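Local coordinates for bifunctional purine biosynthetic protein ADE5,7 (Cryptococcus neoformans var. grubii serotype A, PDB 7LVO) that catalyses, through the glycinamide ribonucleotide synthetase half crystallised here, the ATP-dependent joining of phosphoribosylamine to glycine, the second step of de novo purine synthesis, at residues E143-S147 and K191-L195; H156-T160 and D296-T301; F246-I252 and C361-D367; V407-G413 and R427-C432. All blocks are in the same frame, centred on the assembly; numbering follows the deposited sequence.

Overall arrangement
Contacts 1 and 2 lie in the ATP-grasp part of the synthetase; contact 3 joins its strand 240-248 to the end of helix 354-362. Contact 4 lies in the C domain, across the chain's centre from contacts 1 and 2. It is the buried one, a ladder of backbone bonds between two strands of one sheet; the others are partly buried and join unlike elements. Helix 146-155 starts in contact 1 and runs to the loop of contact 2. Contacts 2 and 3 touch, where L298 and E299 pack on I252. The chemistry follows the place: contact 1 brings lysines beside predicted ATP and magnesium sites, contact 2 is apolar with one bridging water, and contact 3 combines an aspartate that bonds both ways with a leucine packed on the strand.

Contact 1: residues E143-S147 and K191-L195; sequences EGSKS and KASGL
K146 and S193 share the one hydrogen bond that crosses this contact: K146 N gives its hydrogen to S193 O at 3.3 Å, long but nearly straight at 168°. S145 stands at the N-cap of helix 146-155, its OG capping L148 N. S193 O thus takes up the first amide of that helix. G144 O lies 3.1 Å from S193 O, two acceptors without a bond. G144 brings only its backbone here, and its CA rests 4.0 Å from L195 CD2.

Most of the side-chain contact comes from the stem of K146, which runs straight as far as CE and crosses that of K191 at about a right angle, with K146 CD 3.6 Å from K191 CB and 3.4 Å from A192 O. A turn at the last torsion (chi4 -60°) then swings NZ aside. Lysine suits both places, having a greasy stem for packing and a charge at its tip. The two ammonium groups stay 5.4 Å apart; K191 NZ pairs with E233, while K146 NZ makes a weak, long ion pair with E331, a predicted magnesium ligand.

K191 to L195 belong to the predicted ATP-binding region. Strand 188-192 pairs with strand 229-234, K191 bonding to V231; S147 OG bonds to the E229 carboxylate, S193 OG to the carbonyls of E229 and A226, and L195 packs on helix 114-118.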
loop_
_atom_site.group_PDB
_atom_site.type_symbol
_atom_site.label_atom_id
_atom_site.label_comp_id
_atom_site.label_asym_id
_atom_site.label_seq_id
_atom_site.Cartn_x
_atom_site.Cartn_y
_atom_site.Cartn_z
ATOM N N GLU A 143 7.249 -3.248 -8.292
ATOM C CA GLU A 143 5.843 -3.606 -8.217
ATOM C C GLU A 143 5.169 -3.697 -9.573
ATOM O O GLU A 143 4.204 -4.445 -9.715
ATOM C CB GLU A 143 5.080 -2.591 -7.354
ATOM C CG GLU A 143 3.638 -2.999 -7.058
ATOM C CD GLU A 143 2.881 -1.967 -6.237
ATOM O OE1 GLU A 143 3.513 -1.023 -5.716
ATOM O OE2 GLU A 143 1.643 -2.105 -6.115
ATOM N N GLY A 144 5.667 -2.963 -10.573
ATOM C CA GLY A 144 5.016 -2.942 -11.869
ATOM C C GLY A 144 5.201 -4.210 -12.672
ATOM O O GLY A 144 4.332 -4.567 -13.475
ATOM N N SER A 145 6.315 -4.909 -12.469
ATOM C CA SER A 145 6.642 -6.116 -13.228
ATOM C C SER A 145 7.045 -7.217 -12.253
ATOM O O SER A 145 8.177 -7.241 -11.757
ATOM C CB SER A 145 7.756 -5.854 -14.237
ATOM O OG SER A 145 8.252 -7.070 -14.777
ATOM N N LYS A 146 6.118 -8.139 -11.986
ATOM C CA LYS A 146 6.429 -9.250 -11.096
ATOM C C LYS A 146 7.580 -10.076 -11.642
ATOM O O LYS A 146 8.421 -10.563 -10.877
ATOM C CB LYS A 146 5.187 -10.121 -10.889
ATOM C CG LYS A 146 4.013 -9.381 -10.268
ATOM C CD LYS A 146 2.822 -10.306 -10.060
ATOM C CE LYS A 146 1.614 -9.545 -9.535
ATOM N NZ LYS A 146 1.895 -8.878 -8.235
ATOM N N SER A 147 7.642 -10.242 -12.968
ATOM C CA SER A 147 8.732 -11.001 -13.569
ATOM C C SER A 147 10.077 -10.354 -13.265
ATOM O O SER A 147 11.031 -11.029 -12.853
ATOM C CB SER A 147 8.518 -11.117 -15.078
ATOM O OG SER A 147 8.498 -9.840 -15.686
ATOM N N LYS A 191 0.692 -15.622 -11.740
ATOM C CA LYS A 191 0.576 -14.184 -11.558
ATOM C C LYS A 191 0.814 -13.463 -12.877
ATOM O O LYS A 191 1.754 -13.783 -13.609
ATOM C CB LYS A 191 1.577 -13.676 -10.516
ATOM C CG LYS A 191 1.392 -14.258 -9.123
ATOM C CD LYS A 191 2.393 -13.654 -8.153
ATOM C CE LYS A 191 2.196 -14.186 -6.745
ATOM N NZ LYS A 191 3.171 -13.573 -5.794
ATOM N N ALA A 192 -0.041 -12.489 -13.171
ATOM C CA ALA A 192 0.174 -11.604 -14.310
ATOM C C ALA A 192 1.208 -10.549 -13.935
ATOM O O ALA A 192 1.053 -9.848 -12.929
ATOM C CB ALA A 192 -1.136 -10.944 -14.729
ATOM N N SER A 193 2.269 -10.446 -14.740
ATOM C CA SER A 193 3.360 -9.532 -14.416
ATOM C C SER A 193 2.854 -8.103 -14.256
ATOM O O SER A 193 3.196 -7.417 -13.285
ATOM C CB SER A 193 4.438 -9.602 -15.497
ATOM O OG SER A 193 3.924 -9.181 -16.749
ATOM N N GLY A 194 2.039 -7.642 -15.199
ATOM C CA GLY A 194 1.509 -6.296 -15.150
ATOM C C GLY A 194 0.552 -6.093 -13.988
ATOM O O GLY A 194 0.225 -7.004 -13.226
ATOM N N LEU A 195 0.090 -4.853 -13.861
ATOM C CA LEU A 195 -0.813 -4.475 -12.778
ATOM C C LEU A 195 -2.055 -5.360 -12.757
ATOM O O LEU A 195 -2.861 -5.337 -13.685
ATOM C CB LEU A 195 -1.221 -3.005 -12.906
ATOM C CG LEU A 195 -0.102 -2.000 -13.182
ATOM C CD1 LEU A 195 -0.583 -0.581 -12.927
ATOM C CD2 LEU A 195 1.131 -2.314 -12.348
#

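Contact 2: residues H156-T160 and D296-T301; sequences HNIPT and DVLEPT
A Schellman motif closes helix 146-155 at N157, whose positive phi turns the chain out of the helix, and in this ATP-grasp domain the exit loop packs I158 and P159 against helix 287-307. The backbone of that helix is irregular here: a wider pi-type turn spans 296-298, and proline at P300, having no N-H, matches the kink.

I158 covers the helix with two branches. CG2 lies 4.2 Å from V297 CG2, while CG1, set beside the backbone N by chi1 -62°, passes 4.4 Å from P300 CB and carries CD1 on toward T301. Beta-branched isoleucine can thus fill two places at once, and F152, V329 and Y332 pack around it. P159 crosses V297 at a slant, its CG 4.0 Å from V297 CG2, and its CD rests 3.6 Å from D296 O. Its ring offers an apolar side to V297 and, lacking an N-H, brings no donor that needs a partner.

No direct hydrogen bond joins the segments. Instead one water donates to N157 O at 2.8 Å and to D296 O at a short 2.5 Å, linking two carbonyls that could not bond each other. The D296 carboxylate turns to R292 in a salt bridge.

Threonine T301 meets I158 CD1 through its hydroxyl, which also hydrogen-bonds to Y332; T301 OG1 donates to V297 O at 2.6 Å, from above the carbonyl plane, and T301 N shares that acceptor.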
loop_
_atom_site.group_PDB
_atom_site.type_symbol
_atom_site.label_atom_id
_atom_site.label_comp_id
_atom_site.label_asym_id
_atom_site.label_seq_id
_atom_site.Cartn_x
_atom_site.Cartn_y
_atom_site.Cartn_z
ATOM N N HIS A 156 19.969 -11.227 -6.452
ATOM C CA HIS A 156 20.548 -10.713 -5.219
ATOM C C HIS A 156 20.361 -11.659 -4.037
ATOM O O HIS A 156 20.554 -11.250 -2.891
ATOM C CB HIS A 156 19.946 -9.344 -4.896
ATOM C CG HIS A 156 20.254 -8.295 -5.916
ATOM N ND1 HIS A 156 21.508 -7.747 -6.061
ATOM C CD2 HIS A 156 19.470 -7.691 -6.841
ATOM C CE1 HIS A 156 21.488 -6.850 -7.031
ATOM N NE2 HIS A 156 20.263 -6.795 -7.519
ATOM N N ASN A 157 19.982 -12.911 -4.291
ATOM C CA ASN A 157 19.843 -13.919 -3.241
ATOM C C ASN A 157 18.841 -13.484 -2.177
ATOM O O ASN A 157 19.047 -13.687 -0.980
ATOM C CB ASN A 157 21.200 -14.238 -2.609
ATOM C CG ASN A 157 22.064 -15.116 -3.493
ATOM O OD1 ASN A 157 21.561 -16.002 -4.187
ATOM N ND2 ASN A 157 23.373 -14.876 -3.469
ATOM N N ILE A 158 17.742 -12.883 -2.619
ATOM C CA ILE A 158 16.665 -12.458 -1.730
ATOM C C ILE A 158 15.666 -13.606 -1.621
ATOM O O ILE A 158 15.132 -14.045 -2.652
ATOM C CB ILE A 158 15.993 -11.179 -2.250
ATOM C CG1 ILE A 158 17.024 -10.033 -2.281
ATOM C CG2 ILE A 158 14.808 -10.822 -1.397
ATOM C CD1 ILE A 158 16.627 -8.843 -3.134
ATOM N N PRO A 159 15.388 -14.114 -0.421
ATOM C CA PRO A 159 14.557 -15.323 -0.310
ATOM C C PRO A 159 13.141 -15.107 -0.829
ATOM O O PRO A 159 12.424 -14.199 -0.394
ATOM C CB PRO A 159 14.568 -15.629 1.195
ATOM C CG PRO A 159 14.922 -14.337 1.855
ATOM C CD PRO A 159 15.848 -13.631 0.896
ATOM N N THR A 160 12.741 -15.963 -1.766
ATOM C CA THR A 160 11.416 -15.898 -2.365
ATOM C C THR A 160 11.071 -17.283 -2.899
ATOM O O THR A 160 11.909 -18.184 -2.933
ATOM C CB THR A 160 11.351 -14.843 -3.474
ATOM O OG1 THR A 160 9.996 -14.675 -3.914
ATOM C CG2 THR A 160 12.213 -15.261 -4.658
ATOM N N ASP A 296 18.102 -9.679 5.588
ATOM C CA ASP A 296 18.097 -10.594 4.458
ATOM C C ASP A 296 17.283 -10.100 3.272
ATOM O O ASP A 296 17.418 -10.667 2.179
ATOM C CB ASP A 296 17.558 -11.963 4.894
ATOM C CG ASP A 296 18.341 -12.556 6.051
ATOM O OD1 ASP A 296 19.352 -11.944 6.460
ATOM O OD2 ASP A 296 17.940 -13.626 6.552
ATOM N N VAL A 297 16.445 -9.076 3.451
ATOM C CA VAL A 297 15.579 -8.610 2.371
ATOM C C VAL A 297 15.709 -7.104 2.176
ATOM O O VAL A 297 16.125 -6.638 1.110
ATOM C CB VAL A 297 14.110 -8.994 2.650
ATOM C CG1 VAL A 297 13.184 -8.386 1.612
ATOM C CG2 VAL A 297 13.957 -10.510 2.696
ATOM N N LEU A 298 15.340 -6.329 3.196
ATOM C CA LEU A 298 15.241 -4.880 3.028
ATOM C C LEU A 298 16.581 -4.270 2.632
ATOM O O LEU A 298 16.688 -3.572 1.621
ATOM C CB LEU A 298 14.720 -4.247 4.321
ATOM C CG LEU A 298 13.198 -4.214 4.484
ATOM C CD1 LEU A 298 12.596 -5.596 4.336
ATOM C CD2 LEU A 298 12.830 -3.601 5.834
ATOM N N GLU A 299 17.621 -4.515 3.424
ATOM C CA GLU A 299 18.920 -3.918 3.111
ATOM C C GLU A 299 19.505 -4.495 1.830
ATOM O O GLU A 299 20.000 -3.717 0.993
ATOM C CB GLU A 299 19.868 -4.084 4.304
ATOM C CG GLU A 299 19.500 -3.191 5.483
ATOM C CD GLU A 299 20.329 -3.457 6.725
ATOM O OE1 GLU A 299 21.071 -4.461 6.747
ATOM O OE2 GLU A 299 20.227 -2.662 7.680
ATOM N N PRO A 300 19.498 -5.810 1.606
ATOM C CA PRO A 300 19.919 -6.312 0.286
ATOM C C PRO A 300 19.092 -5.755 -0.858
ATOM O O PRO A 300 19.611 -5.597 -1.973
ATOM C CB PRO A 300 19.751 -7.833 0.416
ATOM C CG PRO A 300 19.895 -8.097 1.877
ATOM C CD PRO A 300 19.291 -6.899 2.579
ATOM N N THR A 301 17.813 -5.452 -0.620
ATOM C CA THR A 301 16.997 -4.859 -1.672
ATOM C C THR A 301 17.465 -3.443 -1.995
ATOM O O THR A 301 17.667 -3.099 -3.165
ATOM C CB THR A 301 15.522 -4.857 -1.262
ATOM O OG1 THR A 301 15.036 -6.205 -1.171
ATOM C CG2 THR A 301 14.686 -4.094 -2.273
HETATM O O HOH W 1 19.348 -12.056 1.302
#

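Contact 3: residues F246-I252 and C361-D367; sequences FSDGYTI and CVERRLD
D248 and L366 lie at the centre of the close-fitting half of this contact. L366 N donates to D248 OD2 at 3.1 Å, reaching it on the anti side and 34° out of the carboxylate plane. D248 CB sits against C361 O (3.4 Å), while L366 CD2 presses on F246 O at 3.4 Å. Leucine suits this place because its branched end, with CG anti to the backbone N (chi1 176°), reaches past D248 to the strand. C361 SG lies 3.9 Å from F246 CB and obliquely to the F246 ring, which packs farther on V357 and L358 of helix 354-362.

D248 OD1 faces its own chain, accepting from Y250 N and from T251 N at opposite faces of its plane: an Asx turn and an Asx motif at the end of strand 240-248. Aspartate thus spends one oxygen on the turn and the other on the neighbouring segment. R364, with positive phi, ends helix 354-362 in a Schellman motif.

The outer side is looser. R364, exposed, lays CD 3.4 Å from D248 O, while its NE donates back to V362 O. At the other margin exposed D367 meets T251 chiefly through CB, 3.4 Å from T251 OG1.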
loop_
_atom_site.group_PDB
_atom_site.type_symbol
_atom_site.label_atom_id
_atom_site.label_comp_id
_atom_site.label_asym_id
_atom_site.label_seq_id
_atom_site.Cartn_x
_atom_site.Cartn_y
_atom_site.Cartn_z
ATOM N N PHE A 246 10.768 3.441 5.182
ATOM C CA PHE A 246 11.182 4.627 4.444
ATOM C C PHE A 246 12.583 4.428 3.890
ATOM O O PHE A 246 13.446 3.844 4.550
ATOM C CB PHE A 246 11.155 5.861 5.348
ATOM C CG PHE A 246 9.797 6.185 5.897
ATOM C CD1 PHE A 246 8.918 6.979 5.188
ATOM C CD2 PHE A 246 9.401 5.695 7.138
ATOM C CE1 PHE A 246 7.662 7.279 5.699
ATOM C CE2 PHE A 246 8.156 5.983 7.648
ATOM C CZ PHE A 246 7.281 6.787 6.930
ATOM N N SER A 247 12.819 4.943 2.682
ATOM C CA SER A 247 14.102 4.777 2.014
ATOM C C SER A 247 14.488 6.051 1.288
ATOM O O SER A 247 13.651 6.677 0.628
ATOM C CB SER A 247 14.064 3.617 1.009
ATOM O OG SER A 247 15.250 3.556 0.253
ATOM N N ASP A 248 15.760 6.428 1.411
ATOM C CA ASP A 248 16.315 7.541 0.649
ATOM C C ASP A 248 17.364 7.081 -0.360
ATOM O O ASP A 248 18.147 7.900 -0.855
ATOM C CB ASP A 248 16.894 8.593 1.595
ATOM C CG ASP A 248 18.226 8.178 2.207
ATOM O OD1 ASP A 248 18.696 7.035 1.978
ATOM O OD2 ASP A 248 18.814 9.013 2.927
ATOM N N GLY A 249 17.387 5.782 -0.679
ATOM C CA GLY A 249 18.341 5.201 -1.584
ATOM C C GLY A 249 19.536 4.573 -0.894
ATOM O O GLY A 249 20.153 3.657 -1.447
ATOM N N TYR A 250 19.888 5.074 0.285
ATOM C CA TYR A 250 20.939 4.500 1.116
ATOM C C TYR A 250 20.388 4.053 2.462
ATOM O O TYR A 250 20.500 2.874 2.816
ATOM C CB TYR A 250 22.076 5.514 1.327
ATOM C CG TYR A 250 23.170 5.478 0.285
ATOM C CD1 TYR A 250 24.160 4.513 0.326
ATOM C CD2 TYR A 250 23.224 6.437 -0.732
ATOM C CE1 TYR A 250 25.175 4.480 -0.626
ATOM C CE2 TYR A 250 24.224 6.416 -1.681
ATOM C CZ TYR A 250 25.203 5.440 -1.622
ATOM O OH TYR A 250 26.198 5.418 -2.560
ATOM N N THR A 251 19.791 4.967 3.217
ATOM C CA THR A 251 19.209 4.654 4.507
ATOM C C THR A 251 17.797 4.109 4.331
ATOM O O THR A 251 17.033 4.585 3.485
ATOM C CB THR A 251 19.183 5.904 5.386
ATOM O OG1 THR A 251 20.519 6.401 5.551
ATOM C CG2 THR A 251 18.564 5.597 6.747
ATOM N N ILE A 252 17.457 3.097 5.124
ATOM C CA ILE A 252 16.111 2.527 5.136
ATOM C C ILE A 252 15.682 2.361 6.587
ATOM O O ILE A 252 16.391 1.727 7.378
ATOM C CB ILE A 252 16.046 1.189 4.380
ATOM C CG1 ILE A 252 14.621 0.627 4.440
ATOM C CG2 ILE A 252 17.053 0.200 4.936
ATOM C CD1 ILE A 252 14.348 -0.470 3.428
ATOM N N CYS A 361 13.632 11.878 2.800
ATOM C CA CYS A 361 13.809 10.792 1.843
ATOM C C CYS A 361 14.176 11.328 0.463
ATOM O O CYS A 361 15.131 10.857 -0.167
ATOM C CB CYS A 361 12.535 9.947 1.778
ATOM S SG CYS A 361 12.279 8.903 3.226
ATOM N N VAL A 362 13.421 12.311 -0.036
ATOM C CA VAL A 362 13.711 12.830 -1.362
ATOM C C VAL A 362 14.986 13.670 -1.368
ATOM O O VAL A 362 15.593 13.852 -2.428
ATOM C CB VAL A 362 12.534 13.647 -1.917
ATOM C CG1 VAL A 362 11.271 12.805 -1.908
ATOM C CG2 VAL A 362 12.341 14.940 -1.128
ATOM N N GLU A 363 15.403 14.187 -0.213
ATOM C CA GLU A 363 16.612 14.996 -0.096
ATOM C C GLU A 363 17.828 14.181 0.326
ATOM O O GLU A 363 18.926 14.732 0.425
ATOM C CB GLU A 363 16.375 16.142 0.889
ATOM C CG GLU A 363 15.323 17.135 0.408
ATOM C CD GLU A 363 15.038 18.232 1.404
ATOM O OE1 GLU A 363 15.681 18.259 2.471
ATOM O OE2 GLU A 363 14.167 19.083 1.114
ATOM N N ARG A 364 17.657 12.884 0.571
ATOM C CA ARG A 364 18.770 11.966 0.806
ATOM C C ARG A 364 19.468 12.276 2.131
ATOM O O ARG A 364 20.693 12.382 2.199
ATOM C CB ARG A 364 19.763 11.999 -0.361
ATOM C CG ARG A 364 19.106 12.089 -1.748
ATOM C CD ARG A 364 17.935 11.106 -1.917
ATOM N NE ARG A 364 17.196 11.374 -3.149
ATOM C CZ ARG A 364 17.431 10.795 -4.316
ATOM N NH1 ARG A 364 18.357 9.863 -4.448
ATOM N NH2 ARG A 364 16.704 11.149 -5.373
ATOM N N ARG A 365 18.675 12.404 3.192
ATOM C CA ARG A 365 19.197 12.638 4.532
ATOM C C ARG A 365 18.350 11.925 5.593
ATOM O O ARG A 365 18.212 12.403 6.727
ATOM C CB ARG A 365 19.280 14.129 4.831
ATOM C CG ARG A 365 18.137 14.939 4.231
ATOM C CD ARG A 365 18.262 16.428 4.540
ATOM N NE ARG A 365 17.668 16.771 5.825
ATOM C CZ ARG A 365 16.389 17.085 5.998
ATOM N NH1 ARG A 365 15.540 17.114 4.985
ATOM N NH2 ARG A 365 15.956 17.384 7.218
ATOM N N LEU A 366 17.787 10.767 5.241
ATOM C CA LEU A 366 16.905 10.058 6.165
ATOM C C LEU A 366 17.610 9.673 7.460
ATOM O O LEU A 366 16.964 9.569 8.505
ATOM C CB LEU A 366 16.340 8.815 5.488
ATOM C CG LEU A 366 15.472 7.894 6.358
ATOM C CD1 LEU A 366 14.281 8.630 6.921
ATOM C CD2 LEU A 366 15.035 6.689 5.535
ATOM N N ASP A 367 18.926 9.475 7.423
ATOM C CA ASP A 367 19.658 9.088 8.622
ATOM C C ASP A 367 19.921 10.252 9.563
ATOM O O ASP A 367 20.543 10.048 10.609
ATOM C CB ASP A 367 20.989 8.431 8.238
ATOM C CG ASP A 367 22.009 9.430 7.696
ATOM O OD1 ASP A 367 21.607 10.397 7.022
ATOM O OD2 ASP A 367 23.208 9.236 7.941
#

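Contact 4: residues V407-G413 and R427-C432; sequences VEVFHAG and RVLAVC. With EDO (1,2-ethanediol), chain C.
Strands 407-411 and 427-432 run antiparallel, their axes approaching to 4.7 Å and their directions 161° apart, with E408-C432 and F410-A430 as hydrogen-bonded pairs and V409-V431 and H411-L429 as non-hydrogen-bonded ones. E408 N to C432 O measures 2.9 Å, and A430 N meets F410 O at 2.8 Å, nearly along its C=O axis. Beyond the last pair the bonding continues: A412 N donates to V428 O at 2.6 Å and G413 N to R427 O at 2.7 Å. G413, without a side chain, lets its backbone sit close to R427 O.

On the face holding V409, V431, H411 and L429, V409 CG1 packs 4.0 Å from L429 CD2. I452 touches V409, V431 and L429, so that part of the face is apolar, and branched side chains fill it. V407 CG1 also meets V431 CG1 at 3.4 Å, tighter than usual for methyl groups. The other face carries E408, F410, A430 and C432: with CG beside the backbone N (chi1 -60°), the F410 ring presents its edge to the cysteine, SG lying 3.7 Å from F410 CD2 and near the ring plane. A430, small, is paired with F410, which packs edge-to-face with H50 and F54.

R427 turns away to G275 O through NH1, and its NH2 makes a weak bond with a 1,2-ethanediol molecule, probably from the crystallisation liquor.

V428 and L429 both face L383 on the next strand, a classic beta bulge within the antiparallel five-stranded sheet that strand 407-411 borders in the C domain.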
loop_
_atom_site.group_PDB
_atom_site.type_symbol
_atom_site.label_atom_id
_atom_site.label_comp_id
_atom_site.label_asym_id
_atom_site.label_seq_id
_atom_site.Cartn_x
_atom_site.Cartn_y
_atom_site.Cartn_z
ATOM N N VAL A 407 -10.560 7.460 18.700
ATOM C CA VAL A 407 -10.873 6.820 17.430
ATOM C C VAL A 407 -10.675 7.833 16.311
ATOM O O VAL A 407 -11.127 8.980 16.417
ATOM C CB VAL A 407 -12.311 6.265 17.415
ATOM C CG1 VAL A 407 -12.639 5.688 16.052
ATOM C CG2 VAL A 407 -12.481 5.211 18.493
ATOM N N GLU A 408 -10.002 7.408 15.245
ATOM C CA GLU A 408 -9.826 8.210 14.041
ATOM C C GLU A 408 -10.491 7.488 12.878
ATOM O O GLU A 408 -10.236 6.297 12.654
ATOM C CB GLU A 408 -8.343 8.450 13.736
ATOM C CG GLU A 408 -7.630 9.305 14.780
ATOM C CD GLU A 408 -8.202 10.709 14.867
ATOM O OE1 GLU A 408 -8.859 11.147 13.902
ATOM O OE2 GLU A 408 -7.996 11.371 15.909
ATOM N N VAL A 409 -11.335 8.205 12.143
ATOM C CA VAL A 409 -12.061 7.659 11.005
ATOM C C VAL A 409 -11.410 8.208 9.744
ATOM O O VAL A 409 -11.461 9.416 9.477
ATOM C CB VAL A 409 -13.553 8.005 11.057
ATOM C CG1 VAL A 409 -14.279 7.412 9.850
ATOM C CG2 VAL A 409 -14.166 7.534 12.360
ATOM N N PHE A 410 -10.826 7.325 8.946
ATOM C CA PHE A 410 -10.213 7.685 7.670
ATOM C C PHE A 410 -11.108 7.182 6.549
ATOM O O PHE A 410 -11.412 5.984 6.483
ATOM C CB PHE A 410 -8.798 7.104 7.552
ATOM C CG PHE A 410 -7.865 7.575 8.632
ATOM C CD1 PHE A 410 -7.598 8.928 8.792
ATOM C CD2 PHE A 410 -7.251 6.668 9.492
ATOM C CE1 PHE A 410 -6.736 9.369 9.785
ATOM C CE2 PHE A 410 -6.387 7.100 10.479
ATOM C CZ PHE A 410 -6.127 8.451 10.627
ATOM N N HIS A 411 -11.522 8.093 5.670
ATOM C CA HIS A 411 -12.437 7.751 4.589
ATOM C C HIS A 411 -11.678 7.187 3.387
ATOM O O HIS A 411 -10.579 7.639 3.053
ATOM C CB HIS A 411 -13.238 8.982 4.154
ATOM C CG HIS A 411 -14.117 9.556 5.220
ATOM N ND1 HIS A 411 -15.294 10.215 4.930
ATOM C CD2 HIS A 411 -13.998 9.573 6.570
ATOM C CE1 HIS A 411 -15.859 10.612 6.057
ATOM N NE2 HIS A 411 -15.095 10.234 7.065
ATOM N N ALA A 412 -12.280 6.206 2.730
ATOM C CA ALA A 412 -11.766 5.684 1.466
ATOM C C ALA A 412 -12.795 6.017 0.369
ATOM O O ALA A 412 -12.753 7.100 -0.187
ATOM C CB ALA A 412 -11.475 4.192 1.571
ATOM N N GLY A 413 -13.746 5.110 0.140
ATOM C CA GLY A 413 -14.753 5.367 -0.880
ATOM C C GLY A 413 -15.932 6.186 -0.389
ATOM O O GLY A 413 -17.023 5.648 -0.177
ATOM N N ARG A 427 -14.515 -0.269 -0.502
ATOM C CA ARG A 427 -14.108 0.052 0.857
ATOM C C ARG A 427 -14.457 1.508 1.135
ATOM O O ARG A 427 -13.914 2.417 0.495
ATOM C CB ARG A 427 -12.612 -0.207 1.043
ATOM C CG ARG A 427 -12.215 -1.660 0.816
ATOM C CD ARG A 427 -10.762 -1.929 1.203
ATOM N NE ARG A 427 -9.823 -1.293 0.290
ATOM C CZ ARG A 427 -8.508 -1.273 0.454
ATOM N NH1 ARG A 427 -7.930 -1.858 1.489
ATOM N NH2 ARG A 427 -7.752 -0.664 -0.449
ATOM N N VAL A 428 -15.370 1.731 2.076
ATOM C CA VAL A 428 -15.899 3.068 2.322
ATOM C C VAL A 428 -15.006 3.854 3.273
ATOM O O VAL A 428 -14.611 4.987 2.979
ATOM C CB VAL A 428 -17.342 2.968 2.856
ATOM C CG1 VAL A 428 -17.943 4.349 3.037
ATOM C CG2 VAL A 428 -18.194 2.137 1.911
ATOM N N LEU A 429 -14.675 3.278 4.425
ATOM C CA LEU A 429 -13.858 3.975 5.404
ATOM C C LEU A 429 -13.219 2.943 6.329
ATOM O O LEU A 429 -13.476 1.739 6.234
ATOM C CB LEU A 429 -14.687 5.004 6.183
ATOM C CG LEU A 429 -15.925 4.525 6.956
ATOM C CD1 LEU A 429 -15.527 3.797 8.235
ATOM C CD2 LEU A 429 -16.836 5.694 7.258
ATOM N N ALA A 430 -12.375 3.429 7.230
ATOM C CA ALA A 430 -11.700 2.592 8.211
ATOM C C ALA A 430 -11.787 3.270 9.570
ATOM O O ALA A 430 -11.473 4.457 9.695
ATOM C CB ALA A 430 -10.239 2.354 7.821
ATOM N N VAL A 431 -12.227 2.523 10.574
ATOM C CA VAL A 431 -12.286 2.996 11.954
ATOM C C VAL A 431 -11.031 2.493 12.653
ATOM O O VAL A 431 -10.804 1.282 12.732
ATOM C CB VAL A 431 -13.556 2.511 12.664
ATOM C CG1 VAL A 431 -13.652 3.127 14.056
ATOM C CG2 VAL A 431 -14.786 2.857 11.843
ATOM N N CYS A 432 -10.212 3.414 13.146
ATOM C CA CYS A 432 -8.870 3.092 13.611
ATOM C C CYS A 432 -8.653 3.637 15.013
ATOM O O CYS A 432 -9.293 4.605 15.429
ATOM C CB CYS A 432 -7.820 3.674 12.659
ATOM S SG CYS A 432 -8.184 3.409 10.898
HETATM C C1 EDO C . -11.943 -0.586 -2.663
HETATM O O1 EDO C . -12.520 0.154 -3.746
HETATM C C2 EDO C . -10.625 -1.219 -3.098
HETATM O O2 EDO C . -9.640 -0.196 -3.294
#